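Local coordinates for gene product PA4716 (Pseudomonas aeruginosa, PDB 1U0K), which belongs to the PhzF family and is probably an isomerase, although its substrate and reaction are not established, at residues W140-D151 and R178-L189; V160-P170 and T221-Y231. All blocks are in the same frame, centred on the assembly; numbering follows the deposited sequence.

Contact 1 of 2, residues W140-D151 and R178-L189; sequences WFAEAFSLSAND and RARQVNDLQEAL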
loop_
_atom_site.group_PDB
_atom_site.type_symbol
_atom_site.label_atom_id
_atom_site.label_comp_id
_atom_site.label_asym_id
_atom_site.label_seq_id
_atom_site.Cartn_x
_atom_site.Cartn_y
_atom_site.Cartn_z
ATOM N N TRP A 140 -9.469 24.300 -15.592
ATOM C CA TRP A 140 -10.190 23.394 -14.702
ATOM C C TRP A 140 -9.255 22.362 -14.072
ATOM O O TRP A 140 -9.321 22.113 -12.873
ATOM C CB TRP A 140 -11.341 22.702 -15.446
ATOM C CG TRP A 140 -12.192 21.846 -14.549
ATOM C CD1 TRP A 140 -13.318 22.225 -13.867
ATOM C CD2 TRP A 140 -11.966 20.475 -14.209
ATOM N NE1 TRP A 140 -13.808 21.168 -13.136
ATOM C CE2 TRP A 140 -12.996 20.082 -13.325
ATOM C CE3 TRP A 140 -10.991 19.532 -14.562
ATOM C CZ2 TRP A 140 -13.081 18.794 -12.799
ATOM C CZ3 TRP A 140 -11.074 18.255 -14.038
ATOM C CH2 TRP A 140 -12.114 17.896 -13.166
ATOM N N PHE A 141 -8.369 21.775 -14.872
ATOM C CA PHE A 141 -7.454 20.755 -14.356
ATOM C C PHE A 141 -6.466 21.330 -13.340
ATOM O O PHE A 141 -6.128 20.676 -12.354
ATOM C CB PHE A 141 -6.720 20.046 -15.505
ATOM C CG PHE A 141 -7.457 18.848 -16.030
ATOM C CD1 PHE A 141 -8.289 18.951 -17.136
ATOM C CD2 PHE A 141 -7.332 17.622 -15.398
ATOM C CE1 PHE A 141 -8.975 17.837 -17.613
ATOM C CE2 PHE A 141 -8.015 16.513 -15.863
ATOM C CZ PHE A 141 -8.837 16.619 -16.975
ATOM N N ALA A 142 -6.009 22.556 -13.576
ATOM C CA ALA A 142 -5.119 23.222 -12.628
ATOM C C ALA A 142 -5.789 23.310 -11.261
ATOM O O ALA A 142 -5.205 22.951 -10.250
ATOM C CB ALA A 142 -4.738 24.608 -13.129
ATOM N N GLU A 143 -7.044 23.740 -11.246
ATOM C CA GLU A 143 -7.786 23.906 -9.996
ATOM C C GLU A 143 -8.200 22.597 -9.315
ATOM O O GLU A 143 -8.410 22.557 -8.100
ATOM C CB GLU A 143 -8.996 24.793 -10.246
ATOM C CG GLU A 143 -8.588 26.227 -10.557
ATOM C CD GLU A 143 -9.610 26.980 -11.382
ATOM O OE1 GLU A 143 -10.637 26.378 -11.738
ATOM O OE2 GLU A 143 -9.379 28.172 -11.676
ATOM N N ALA A 144 -8.297 21.525 -10.094
ATOM C CA ALA A 144 -8.538 20.199 -9.549
ATOM C C ALA A 144 -7.332 19.716 -8.746
ATOM O O ALA A 144 -7.445 18.782 -7.965
ATOM C CB ALA A 144 -8.855 19.219 -10.671
ATOM N N PHE A 145 -6.177 20.347 -8.964
ATOM C CA PHE A 145 -4.969 20.083 -8.189
ATOM C C PHE A 145 -4.559 21.282 -7.311
ATOM O O PHE A 145 -3.384 21.439 -6.982
ATOM C CB PHE A 145 -3.832 19.671 -9.135
ATOM C CG PHE A 145 -3.955 18.262 -9.641
ATOM C CD1 PHE A 145 -4.709 17.976 -10.771
ATOM C CD2 PHE A 145 -3.332 17.220 -8.977
ATOM C CE1 PHE A 145 -4.834 16.673 -11.225
ATOM C CE2 PHE A 145 -3.453 15.915 -9.434
ATOM C CZ PHE A 145 -4.204 15.645 -10.557
ATOM N N SER A 146 -5.536 22.100 -6.916
ATOM C CA SER A 146 -5.317 23.255 -6.023
ATOM C C SER A 146 -4.364 24.317 -6.596
ATOM O O SER A 146 -3.642 24.984 -5.850
ATOM C CB SER A 146 -4.826 22.790 -4.642
ATOM O OG SER A 146 -5.649 21.764 -4.111
ATOM N N LEU A 147 -4.385 24.473 -7.917
ATOM C CA LEU A 147 -3.551 25.442 -8.632
ATOM C C LEU A 147 -4.450 26.448 -9.351
ATOM O O LEU A 147 -5.664 26.276 -9.386
ATOM C CB LEU A 147 -2.668 24.725 -9.664
ATOM C CG LEU A 147 -1.305 24.171 -9.236
ATOM C CD1 LEU A 147 -1.290 23.664 -7.800
ATOM C CD2 LEU A 147 -0.873 23.067 -10.196
ATOM N N SER A 148 -3.850 27.498 -9.912
ATOM C CA SER A 148 -4.572 28.465 -10.742
ATOM C C SER A 148 -4.101 28.371 -12.193
ATOM O O SER A 148 -3.164 27.634 -12.499
ATOM C CB SER A 148 -4.381 29.886 -10.204
ATOM O OG SER A 148 -3.012 30.242 -10.179
ATOM N N ALA A 149 -4.753 29.118 -13.082
ATOM C CA ALA A 149 -4.418 29.106 -14.508
ATOM C C ALA A 149 -3.035 29.700 -14.787
ATOM O O ALA A 149 -2.407 29.353 -15.791
ATOM C CB ALA A 149 -5.480 29.850 -15.313
ATOM N N ASN A 150 -2.579 30.599 -13.913
ATOM C CA ASN A 150 -1.237 31.186 -14.030
ATOM C C ASN A 150 -0.122 30.205 -13.657
ATOM O O ASN A 150 1.013 30.354 -14.115
ATOM C CB ASN A 150 -1.103 32.488 -13.211
ATOM C CG ASN A 150 -1.395 32.305 -11.731
ATOM O OD1 ASN A 150 -2.477 32.656 -11.253
ATOM N ND2 ASN A 150 -0.424 31.778 -10.991
ATOM N N ASP A 151 -0.454 29.212 -12.829
ATOM C CA ASP A 151 0.485 28.147 -12.453
ATOM C C ASP A 151 0.833 27.212 -13.608
ATOM O O ASP A 151 1.804 26.461 -13.523
ATOM C CB ASP A 151 -0.072 27.323 -11.289
ATOM C CG ASP A 151 -0.021 28.065 -9.976
ATOM O OD1 ASP A 151 -0.752 27.670 -9.042
ATOM O OD2 ASP A 151 0.729 29.045 -9.779
ATOM N N ARG A 178 3.067 22.240 -4.277
ATOM C CA ARG A 178 1.853 22.436 -3.480
ATOM C C ARG A 178 0.597 21.835 -4.123
ATOM O O ARG A 178 -0.524 22.161 -3.727
ATOM C CB ARG A 178 1.651 23.928 -3.156
ATOM C CG ARG A 178 1.427 24.860 -4.341
ATOM C CD ARG A 178 1.183 26.315 -3.906
ATOM N NE ARG A 178 0.776 27.179 -5.015
ATOM C CZ ARG A 178 1.600 27.677 -5.931
ATOM N NH1 ARG A 178 2.900 27.407 -5.898
ATOM N NH2 ARG A 178 1.126 28.450 -6.900
ATOM N N ALA A 179 0.788 20.936 -5.089
ATOM C CA ALA A 179 -0.333 20.303 -5.778
ATOM C C ALA A 179 -1.054 19.309 -4.865
ATOM O O ALA A 179 -0.412 18.538 -4.152
ATOM C CB ALA A 179 0.146 19.611 -7.042
ATOM N N ARG A 180 -2.386 19.353 -4.889
ATOM C CA ARG A 180 -3.244 18.445 -4.126
ATOM C C ARG A 180 -4.545 18.203 -4.891
ATOM O O ARG A 180 -5.301 19.144 -5.134
ATOM C CB ARG A 180 -3.591 19.041 -2.757
ATOM C CG ARG A 180 -2.395 19.402 -1.895
ATOM C CD ARG A 180 -2.751 19.840 -0.473
ATOM N NE ARG A 180 -3.643 18.901 0.208
ATOM C CZ ARG A 180 -3.286 17.694 0.648
ATOM N NH1 ARG A 180 -2.041 17.246 0.498
ATOM N NH2 ARG A 180 -4.187 16.926 1.252
ATOM N N GLN A 181 -4.819 16.951 -5.248
ATOM C CA GLN A 181 -6.058 16.612 -5.952
ATOM C C GLN A 181 -7.284 16.785 -5.044
ATOM O O GLN A 181 -7.382 16.140 -4.003
ATOM C CB GLN A 181 -6.005 15.176 -6.482
ATOM C CG GLN A 181 -7.059 14.876 -7.538
ATOM C CD GLN A 181 -7.018 13.438 -8.005
ATOM O OE1 GLN A 181 -5.941 12.883 -8.219
ATOM N NE2 GLN A 181 -8.188 12.829 -8.161
ATOM N N VAL A 182 -8.206 17.658 -5.449
ATOM C CA VAL A 182 -9.434 17.926 -4.693
ATOM C C VAL A 182 -10.738 17.628 -5.460
ATOM O O VAL A 182 -11.822 17.683 -4.874
ATOM C CB VAL A 182 -9.469 19.393 -4.184
ATOM C CG1 VAL A 182 -8.299 19.658 -3.246
ATOM C CG2 VAL A 182 -9.476 20.393 -5.338
ATOM N N ASN A 183 -10.648 17.321 -6.752
ATOM C CA ASN A 183 -11.843 17.001 -7.539
ATOM C C ASN A 183 -11.754 15.634 -8.201
ATOM O O ASN A 183 -10.663 15.106 -8.416
ATOM C CB ASN A 183 -12.092 18.066 -8.611
ATOM C CG ASN A 183 -12.368 19.440 -8.027
ATOM O OD1 ASN A 183 -11.987 20.455 -8.608
ATOM N ND2 ASN A 183 -13.036 19.480 -6.873
ATOM N N ASP A 184 -12.915 15.066 -8.510
ATOM C CA ASP A 184 -12.987 13.843 -9.299
ATOM C C ASP A 184 -12.615 14.189 -10.740
ATOM O O ASP A 184 -13.133 15.153 -11.303
ATOM C CB ASP A 184 -14.392 13.233 -9.247
ATOM C CG ASP A 184 -14.544 12.052 -10.190
ATOM O OD1 ASP A 184 -13.981 10.980 -9.892
ATOM O OD2 ASP A 184 -15.185 12.109 -11.263
ATOM N N LEU A 185 -11.716 13.398 -11.318
ATOM C CA LEU A 185 -11.153 13.674 -12.638
ATOM C C LEU A 185 -11.703 12.765 -13.728
ATOM O O LEU A 185 -11.392 12.956 -14.892
ATOM C CB LEU A 185 -9.634 13.498 -12.600
ATOM C CG LEU A 185 -8.863 14.257 -11.522
ATOM C CD1 LEU A 185 -7.411 13.799 -11.505
ATOM C CD2 LEU A 185 -8.959 15.755 -11.748
ATOM N N GLN A 186 -12.514 11.778 -13.357
ATOM C CA GLN A 186 -12.859 10.696 -14.278
ATOM C C GLN A 186 -13.518 11.161 -15.569
ATOM O O GLN A 186 -13.050 10.819 -16.654
ATOM C CB GLN A 186 -13.760 9.663 -13.592
ATOM C CG GLN A 186 -13.909 8.374 -14.376
ATOM C CD GLN A 186 -12.574 7.814 -14.802
ATOM O OE1 GLN A 186 -11.806 7.333 -13.966
ATOM N NE2 GLN A 186 -12.275 7.898 -16.095
ATOM N N GLU A 187 -14.600 11.925 -15.462
ATOM C CA GLU A 187 -15.357 12.324 -16.651
ATOM C C GLU A 187 -14.635 13.398 -17.478
ATOM O O GLU A 187 -14.789 13.443 -18.694
ATOM C CB GLU A 187 -16.780 12.762 -16.287
ATOM C CG GLU A 187 -16.890 14.092 -15.567
ATOM C CD GLU A 187 -18.333 14.520 -15.341
ATOM O OE1 GLU A 187 -19.190 13.641 -15.082
ATOM O OE2 GLU A 187 -18.611 15.743 -15.411
ATOM N N ALA A 188 -13.852 14.248 -16.816
ATOM C CA ALA A 188 -13.019 15.234 -17.510
ATOM C C ALA A 188 -11.940 14.540 -18.335
ATOM O O ALA A 188 -11.690 14.905 -19.485
ATOM C CB ALA A 188 -12.384 16.193 -16.513
ATOM N N LEU A 189 -11.305 13.536 -17.743
ATOM C CA LEU A 189 -10.288 12.756 -18.434
ATOM C C LEU A 189 -10.914 11.924 -19.560
ATOM O O LEU A 189 -10.303 11.762 -20.613
ATOM C CB LEU A 189 -9.512 11.869 -17.453
ATOM C CG LEU A 189 -8.473 12.566 -16.564
ATOM C CD1 LEU A 189 -7.966 11.618 -15.488
ATOM C CD2 LEU A 189 -7.301 13.099 -17.383
HETATM O O HOH W 1 -11.343 21.692 -10.904
HETATM O O HOH W 2 -5.925 21.180 -0.772
#

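Contact 2 of 2, residues V160-P170 and T221-Y231; sequences VSTGLPYLLLP and TGSAAGPVAAY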
loop_
_atom_site.group_PDB
_atom_site.type_symbol
_atom_site.label_atom_id
_atom_site.label_comp_id
_atom_site.label_asym_id
_atom_site.label_seq_id
_atom_site.Cartn_x
_atom_site.Cartn_y
_atom_site.Cartn_z
ATOM N N VAL A 160 -0.635 12.318 -24.110
ATOM C CA VAL A 160 0.461 11.623 -24.782
ATOM C C VAL A 160 0.524 10.205 -24.224
ATOM O O VAL A 160 0.316 9.999 -23.025
ATOM C CB VAL A 160 1.806 12.342 -24.579
ATOM C CG1 VAL A 160 2.892 11.698 -25.425
ATOM C CG2 VAL A 160 1.688 13.843 -24.944
ATOM N N SER A 161 0.810 9.235 -25.090
ATOM C CA SER A 161 0.664 7.820 -24.740
ATOM C C SER A 161 1.681 6.931 -25.446
ATOM O O SER A 161 1.949 7.092 -26.633
ATOM C CB SER A 161 -0.732 7.347 -25.127
ATOM O OG SER A 161 -0.993 6.042 -24.631
ATOM N N THR A 162 2.254 5.996 -24.699
ATOM C CA THR A 162 2.958 4.853 -25.279
ATOM C C THR A 162 2.216 3.561 -24.913
ATOM O O THR A 162 2.805 2.482 -24.928
ATOM C CB THR A 162 4.407 4.791 -24.787
ATOM O OG1 THR A 162 4.442 4.838 -23.352
ATOM C CG2 THR A 162 5.193 6.007 -25.218
ATOM N N GLY A 163 0.919 3.683 -24.629
ATOM C CA GLY A 163 0.077 2.582 -24.180
ATOM C C GLY A 163 -1.034 3.092 -23.279
ATOM O O GLY A 163 -2.240 3.015 -23.610
ATOM N N LEU A 164 -0.612 3.667 -22.155
ATOM C CA LEU A 164 -1.514 4.231 -21.166
ATOM C C LEU A 164 -1.489 5.759 -21.319
ATOM O O LEU A 164 -0.476 6.383 -21.017
ATOM C CB LEU A 164 -1.055 3.821 -19.762
ATOM C CG LEU A 164 -1.893 4.259 -18.559
ATOM C CD1 LEU A 164 -3.315 3.726 -18.628
ATOM C CD2 LEU A 164 -1.205 3.809 -17.282
ATOM N N PRO A 165 -2.580 6.351 -21.794
ATOM C CA PRO A 165 -2.601 7.800 -22.061
ATOM C C PRO A 165 -2.635 8.678 -20.810
ATOM O O PRO A 165 -3.516 8.535 -19.961
ATOM C CB PRO A 165 -3.878 7.986 -22.885
ATOM C CG PRO A 165 -4.767 6.851 -22.500
ATOM C CD PRO A 165 -3.869 5.720 -22.125
ATOM N N TYR A 166 -1.672 9.591 -20.718
ATOM C CA TYR A 166 -1.628 10.595 -19.665
ATOM C C TYR A 166 -1.950 11.954 -20.243
ATOM O O TYR A 166 -1.489 12.281 -21.318
ATOM C CB TYR A 166 -0.235 10.666 -19.055
ATOM C CG TYR A 166 0.121 9.468 -18.214
ATOM C CD1 TYR A 166 0.631 8.317 -18.801
ATOM C CD2 TYR A 166 -0.066 9.485 -16.838
ATOM C CE1 TYR A 166 0.966 7.209 -18.035
ATOM C CE2 TYR A 166 0.264 8.378 -16.059
ATOM C CZ TYR A 166 0.772 7.246 -16.667
ATOM O OH TYR A 166 1.094 6.147 -15.905
ATOM N N LEU A 167 -2.748 12.733 -19.531
ATOM C CA LEU A 167 -2.816 14.170 -19.773
ATOM C C LEU A 167 -1.589 14.754 -19.093
ATOM O O LEU A 167 -1.487 14.745 -17.881
ATOM C CB LEU A 167 -4.091 14.753 -19.162
ATOM C CG LEU A 167 -4.712 16.062 -19.677
ATOM C CD1 LEU A 167 -5.257 16.900 -18.518
ATOM C CD2 LEU A 167 -3.793 16.874 -20.585
ATOM N N LEU A 168 -0.631 15.224 -19.887
ATOM C CA LEU A 168 0.524 15.928 -19.359
ATOM C C LEU A 168 0.121 17.386 -19.148
ATOM O O LEU A 168 -0.365 18.036 -20.073
ATOM C CB LEU A 168 1.708 15.822 -20.320
ATOM C CG LEU A 168 2.110 14.411 -20.757
ATOM C CD1 LEU A 168 3.354 14.470 -21.623
ATOM C CD2 LEU A 168 2.344 13.501 -19.546
ATOM N N LEU A 169 0.276 17.857 -17.914
ATOM C CA LEU A 169 -0.153 19.190 -17.509
ATOM C C LEU A 169 1.062 19.990 -17.069
ATOM O O LEU A 169 1.474 19.880 -15.927
ATOM C CB LEU A 169 -1.148 19.087 -16.350
ATOM C CG LEU A 169 -1.919 20.372 -16.043
ATOM C CD1 LEU A 169 -2.892 20.701 -17.164
ATOM C CD2 LEU A 169 -2.634 20.252 -14.714
ATOM N N PRO A 170 1.668 20.757 -17.982
ATOM C CA PRO A 170 2.850 21.549 -17.630
ATOM C C PRO A 170 2.533 22.641 -16.610
ATOM O O PRO A 170 1.664 23.483 -16.859
ATOM C CB PRO A 170 3.297 22.127 -18.974
ATOM C CG PRO A 170 2.685 21.257 -19.990
ATOM C CD PRO A 170 1.350 20.877 -19.411
ATOM N N THR A 221 7.124 6.636 -12.451
ATOM C CA THR A 221 6.129 6.064 -13.351
ATOM C C THR A 221 6.710 5.845 -14.748
ATOM O O THR A 221 6.779 6.774 -15.552
ATOM C CB THR A 221 4.913 7.012 -13.417
ATOM O OG1 THR A 221 4.474 7.329 -12.084
ATOM C CG2 THR A 221 3.707 6.356 -14.056
ATOM N N GLY A 222 7.119 4.615 -15.040
ATOM C CA GLY A 222 7.700 4.295 -16.333
ATOM C C GLY A 222 6.737 4.478 -17.495
ATOM O O GLY A 222 7.161 4.789 -18.618
ATOM N N SER A 223 5.444 4.301 -17.232
ATOM C CA SER A 223 4.423 4.412 -18.273
ATOM C C SER A 223 4.195 5.872 -18.686
ATOM O O SER A 223 3.711 6.124 -19.793
ATOM C CB SER A 223 3.106 3.749 -17.848
ATOM O OG SER A 223 2.648 4.226 -16.594
ATOM N N ALA A 224 4.531 6.805 -17.793
ATOM C CA ALA A 224 4.475 8.252 -18.078
ATOM C C ALA A 224 5.813 8.795 -18.570
ATOM O O ALA A 224 5.853 9.827 -19.246
ATOM C CB ALA A 224 4.046 9.029 -16.838
ATOM N N ALA A 225 6.904 8.114 -18.237
ATOM C CA ALA A 225 8.240 8.567 -18.585
ATOM C C ALA A 225 8.424 8.637 -20.095
ATOM O O ALA A 225 9.049 9.570 -20.601
ATOM C CB ALA A 225 9.288 7.649 -17.963
ATOM N N GLY A 226 7.885 7.653 -20.807
ATOM C CA GLY A 226 7.943 7.637 -22.255
ATOM C C GLY A 226 7.245 8.848 -22.848
ATOM O O GLY A 226 7.888 9.637 -23.537
ATOM N N PRO A 227 5.944 8.988 -22.604
ATOM C CA PRO A 227 5.185 10.164 -23.050
ATOM C C PRO A 227 5.838 11.487 -22.696
ATOM O O PRO A 227 5.852 12.386 -23.539
ATOM C CB PRO A 227 3.856 10.007 -22.317
ATOM C CG PRO A 227 3.694 8.526 -22.206
ATOM C CD PRO A 227 5.068 8.006 -21.939
ATOM N N VAL A 228 6.359 11.611 -21.482
ATOM C CA VAL A 228 6.998 12.848 -21.051
ATOM C C VAL A 228 8.214 13.133 -21.924
ATOM O O VAL A 228 8.388 14.262 -22.394
ATOM C CB VAL A 228 7.404 12.816 -19.546
ATOM C CG1 VAL A 228 8.382 13.931 -19.199
ATOM C CG2 VAL A 228 6.165 12.934 -18.660
ATOM N N ALA A 229 9.046 12.119 -22.141
ATOM C CA ALA A 229 10.245 12.266 -22.958
ATOM C C ALA A 229 9.882 12.693 -24.365
ATOM O O ALA A 229 10.530 13.579 -24.919
ATOM C CB ALA A 229 11.034 10.967 -22.999
ATOM N N ALA A 230 8.853 12.067 -24.934
ATOM C CA ALA A 230 8.417 12.355 -26.301
ATOM C C ALA A 230 7.864 13.772 -26.401
ATOM O O ALA A 230 8.057 14.438 -27.417
ATOM C CB ALA A 230 7.375 11.358 -26.758
ATOM N N TYR A 231 7.188 14.216 -25.345
ATOM C CA TYR A 231 6.626 15.562 -25.269
ATOM C C TYR A 231 7.726 16.611 -25.258
ATOM O O TYR A 231 7.687 17.569 -26.032
ATOM C CB TYR A 231 5.774 15.719 -24.003
ATOM C CG TYR A 231 5.167 17.100 -23.821
ATOM C CD1 TYR A 231 3.876 17.371 -24.253
ATOM C CD2 TYR A 231 5.879 18.116 -23.204
ATOM C CE1 TYR A 231 3.318 18.630 -24.095
ATOM C CE2 TYR A 231 5.334 19.383 -23.042
ATOM C CZ TYR A 231 4.057 19.628 -23.492
ATOM O OH TYR A 231 3.521 20.891 -23.318
HETATM O O HOH W 3 1.906 5.622 -21.820
#

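Contact 1 of 2, residues W140-D151 and R178-L189
Ser146 OG donates to the carbonyl oxygen of Arg180 at 2.8 Å, arriving in the carbonyl plane on a lone pair. The hydroxyl is aimed there by a chi1 of -50°, with OG anti to its own carbonyl carbon, and Val182 CG1 packs against it. Ser146, with positive phi, is the C-prime residue of the Schellman motif that ends helix 135-144, and the next two carbonyls, of Ala144 and Phe145, are taken up by the incoming chain. Val182 N reaches Ala144 O at 2.9 Å in a nearly straight bond, whereas Arg180 N meets Phe145 O from well above the carbonyl plane. Water 1 donates both to Trp140 O and to Asn183 OD1, adding a bridge one turn further back.

Next to these bonds lies an apolar patch. Leu185 splits its two methyls: CD2 sits 3.6 Å from Ala144 CB, and CD1 meets the CZ corner of the Phe145 ring. Gln181 runs alongside that ring, CG over one face and OE1 near CZ, and its NE2 bonds to Asn212 O. Ala188 CB touches two rings, 3.5 Å from Trp140 CZ3 and 3.6 Å from Phe141 CZ, while Asp184 O lies at the indole edge. Trp140 CZ3 in turn stands over the centre of the Phe141 ring.

At the other end, NH2 of the extended Arg178 lies 3.0 Å from both Asp151 OD1 and OD2, a salt bridge with carboxylate and guanidinium planes 78° apart. Asp151 OD1 also accepts from Ser148 N. The incoming backbone thus satisfies the last carbonyls at the helix end, whereas the buried Asn183 N has no partner in the model.

Contact 2 of 2, residues V160-P170 and T221-Y231
The Tyr166 ring carries Ala224 CB over the centre of one face, a CH-pi contact 3.7 Å from the centroid and nearly straight above the ring, while Ser223 OG lies in plane at its edge. There the two hydroxyls, Tyr166 OH and Ser223 OG, are hydrogen-bonded at 2.6 Å. Ser223 OG is placed for this by a chi1 of 53°, between its backbone N and carbonyl carbon. Further along the helix, Tyr231 receives Val160 CG2 at its ring edge, and Leu168 CD1 packs 3.6 Å from Tyr231 CB, the two side chains running in opposite directions alongside one another. The phenol oxygen of Tyr231 bonds to Pro156 O.

Between the tyrosines, Pro227 is pressed against strand 158-161 and the turn that follows: its CB lies 3.7 Å from Val160 CG1 and its CD 3.5 Å from Thr162 OG1, which is hydrogen-bonded to Gln124. Water 3 joins the turn to the helix, accepting from Thr162 N and donating to Leu164 O and, at 2.8 Å, to Ser223 O.

This is a helix packed on a beta hairpin, with strand 166-170 and helix 222-231 crossing at -53°. The helix begins beside the predicted active-site Glu48, with the Ser223 side chain about 6 Å from it.

Overall arrangement
Contacts 1 and 2 have centres about 18 Å apart and meet through strand 166-170. Leu168 of this strand faces helix 222-234 in contact 2, whereas Leu167 and Leu169 pack against contact 1: Phe141 CD2 lies 3.8 Å from Leu167 CD1, and Leu189 CD2 4.0 Å from Leu167 CB. Strand 196-201, paired parallel to 166-170, is likewise touched by both contacts, in contact 1 through Phe141, Phe145, Ala179 and Leu189. The segments of the two contacts alternate along the chain. Contact 2 is buried, its centre about 9 Å from that of the chain and close to the predicted active-site Glu48; contact 1, about 22 Å out, lies away from that site as peripheral packing.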